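Local coordinates for spindle assembly abnormal protein 6 homolog (Drosophila melanogaster, PDB 5AL7) that forms the central scaffold of the centriole, nine homodimers assembling into the cartwheel that ensures its ninefold symmetry, at residues M17-S22 against E53-K58. The protein carries 1 engineered substitution. Numbering follows the deposited sequence.
Sequences MDYGKS and ERVDFK
Tyr19 meets three side chains of 53-58 at once. With CG anti to its own carbonyl carbon (chi1 -61°), its ring is directed toward that segment. Its OH accepts a hydrogen bond from Lys58 NZ at 2.9 Å; the lysine chain, extended beyond CG, carries its ammonium out to the phenol oxygen and crosses the tyrosine side chain at about a right angle. Phe57 turns its edge toward the tyrosine face in an offset edge-to-face pair, planes at 79° and Phe57 CZ 4.0 Å from Tyr19 CD1. Branched Val55 splits its methyls: CG2 touches Tyr19 CD2 at 3.7 Å, while CG1 lies over a face of the Phe57 ring, offset toward its rim. A leucine in place of Tyr19 would probably leave the Lys58 ammonium without this acceptor and deprive Phe57 of its aromatic partner. In the N-terminal head domain of SAS-6, the contact joins the loop entering strand 23-36 to the turn leaving strand 44-55, its antiparallel neighbour. There Asp56 N donates to Ser22 O at 3.0 Å, and small Ser22 brings OG 2.7 Å from Asp56 OD1, its hydroxyl bonding from above the carboxylate plane. Flexible Met17, bent at chi2 and chi3, folds CE onto Val55 CG2, while its CB lies 3.4 Å from Glu53 OE2, which salt-bridges Arg64.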
loop_
_atom_site.group_PDB
_atom_site.type_symbol
_atom_site.label_atom_id
_atom_site.label_comp_id
_atom_site.label_asym_id
_atom_site.label_seq_id
_atom_site.Cartn_x
_atom_site.Cartn_y
_atom_site.Cartn_z
ATOM N N MET A 17 -12.889 -0.676 12.002
ATOM C CA MET A 17 -13.488 0.647 11.905
ATOM C C MET A 17 -13.896 0.930 10.457
ATOM O O MET A 17 -13.357 1.826 9.814
ATOM C CB MET A 17 -12.527 1.708 12.438
ATOM C CG MET A 17 -12.183 1.514 13.914
ATOM S SD MET A 17 -13.574 1.725 15.057
ATOM C CE MET A 17 -13.696 3.513 15.081
ATOM N N ASP A 18 -14.814 0.113 9.942
ATOM C CA ASP A 18 -15.319 0.246 8.580
ATOM C C ASP A 18 -16.657 0.990 8.575
ATOM O O ASP A 18 -17.702 0.407 8.266
ATOM C CB ASP A 18 -15.471 -1.134 7.935
ATOM C CG ASP A 18 -15.512 -1.071 6.409
ATOM O OD1 ASP A 18 -15.477 0.057 5.858
ATOM O OD2 ASP A 18 -15.583 -2.153 5.764
ATOM N N TYR A 19 -16.627 2.265 8.955
ATOM C CA TYR A 19 -17.853 3.045 9.062
ATOM C C TYR A 19 -17.829 4.257 8.141
ATOM O O TYR A 19 -18.585 5.217 8.342
ATOM C CB TYR A 19 -18.096 3.489 10.507
ATOM C CG TYR A 19 -18.263 2.333 11.455
ATOM C CD1 TYR A 19 -19.445 1.609 11.493
ATOM C CD2 TYR A 19 -17.229 1.961 12.316
ATOM C CE1 TYR A 19 -19.602 0.538 12.359
ATOM C CE2 TYR A 19 -17.374 0.895 13.185
ATOM C CZ TYR A 19 -18.564 0.188 13.202
ATOM O OH TYR A 19 -18.717 -0.873 14.062
ATOM N N GLY A 20 -16.947 4.223 7.149
ATOM C CA GLY A 20 -16.926 5.254 6.133
ATOM C C GLY A 20 -16.745 6.642 6.698
ATOM O O GLY A 20 -15.882 6.879 7.541
ATOM N N LYS A 21 -17.577 7.561 6.229
ATOM C CA LYS A 21 -17.462 8.959 6.586
ATOM C C LYS A 21 -17.702 9.213 8.078
ATOM O O LYS A 21 -17.407 10.300 8.576
ATOM C CB LYS A 21 -18.436 9.785 5.754
ATOM C CG LYS A 21 -18.086 9.933 4.284
ATOM C CD LYS A 21 -19.245 10.657 3.577
ATOM C CE LYS A 21 -19.053 10.783 2.074
ATOM N NZ LYS A 21 -18.006 11.786 1.722
ATOM N N SER A 22 -18.243 8.225 8.788
ATOM C CA SER A 22 -18.461 8.344 10.236
ATOM C C SER A 22 -17.187 8.141 11.057
ATOM O O SER A 22 -17.180 8.368 12.264
ATOM C CB SER A 22 -19.527 7.360 10.708
ATOM O OG SER A 22 -20.822 7.852 10.430
ATOM N N GLU A 53 -8.882 6.654 16.290
ATOM C CA GLU A 53 -10.120 7.115 15.641
ATOM C C GLU A 53 -11.402 6.641 16.336
ATOM O O GLU A 53 -11.432 5.571 16.951
ATOM C CB GLU A 53 -10.125 6.689 14.164
ATOM C CG GLU A 53 -9.937 5.195 13.906
ATOM C CD GLU A 53 -9.509 4.870 12.467
ATOM O OE1 GLU A 53 -8.793 5.688 11.841
ATOM O OE2 GLU A 53 -9.894 3.794 11.960
ATOM N N ARG A 54 -12.461 7.439 16.221
ATOM C CA ARG A 54 -13.760 7.098 16.819
ATOM C C ARG A 54 -14.920 7.158 15.798
ATOM O O ARG A 54 -14.766 7.642 14.679
ATOM C CB ARG A 54 -14.073 8.021 17.999
ATOM C CG ARG A 54 -14.600 9.376 17.568
ATOM C CD ARG A 54 -15.126 10.220 18.722
ATOM N NE ARG A 54 -15.767 11.430 18.204
ATOM C CZ ARG A 54 -15.171 12.617 18.112
ATOM N NH1 ARG A 54 -13.922 12.775 18.538
ATOM N NH2 ARG A 54 -15.834 13.655 17.610
ATOM N N VAL A 55 -16.085 6.671 16.198
ATOM C CA VAL A 55 -17.272 6.732 15.354
ATOM C C VAL A 55 -18.151 7.912 15.792
ATOM O O VAL A 55 -18.322 8.163 16.984
ATOM C CB VAL A 55 -18.079 5.412 15.422
ATOM C CG1 VAL A 55 -19.146 5.402 14.378
ATOM C CG2 VAL A 55 -17.167 4.226 15.204
ATOM N N ASP A 56 -18.691 8.652 14.833
ATOM C CA ASP A 56 -19.431 9.869 15.161
ATOM C C ASP A 56 -20.841 9.613 15.730
ATOM O O ASP A 56 -21.324 10.363 16.591
ATOM C CB ASP A 56 -19.498 10.781 13.922
ATOM C CG ASP A 56 -20.529 10.331 12.889
ATOM O OD1 ASP A 56 -20.866 9.133 12.832
ATOM O OD2 ASP A 56 -20.989 11.191 12.110
ATOM N N PHE A 57 -21.497 8.567 15.244
ATOM C CA PHE A 57 -22.880 8.289 15.613
ATOM C C PHE A 57 -23.058 7.352 16.814
ATOM O O PHE A 57 -24.172 7.173 17.299
ATOM C CB PHE A 57 -23.634 7.740 14.397
ATOM C CG PHE A 57 -23.136 6.413 13.898
ATOM C CD1 PHE A 57 -23.594 5.238 14.453
ATOM C CD2 PHE A 57 -22.242 6.345 12.849
ATOM C CE1 PHE A 57 -23.159 4.024 13.982
ATOM C CE2 PHE A 57 -21.809 5.130 12.374
ATOM C CZ PHE A 57 -22.267 3.969 12.942
ATOM N N LYS A 58 -21.983 6.710 17.247
ATOM C CA LYS A 58 -22.041 5.831 18.411
ATOM C C LYS A 58 -20.759 5.894 19.238
ATOM O O LYS A 58 -19.702 6.258 18.736
ATOM C CB LYS A 58 -22.324 4.394 17.975
ATOM C CG LYS A 58 -21.237 3.755 17.126
ATOM C CD LYS A 58 -21.586 2.300 16.856
ATOM C CE LYS A 58 -20.598 1.627 15.915
ATOM N NZ LYS A 58 -20.939 0.187 15.686
#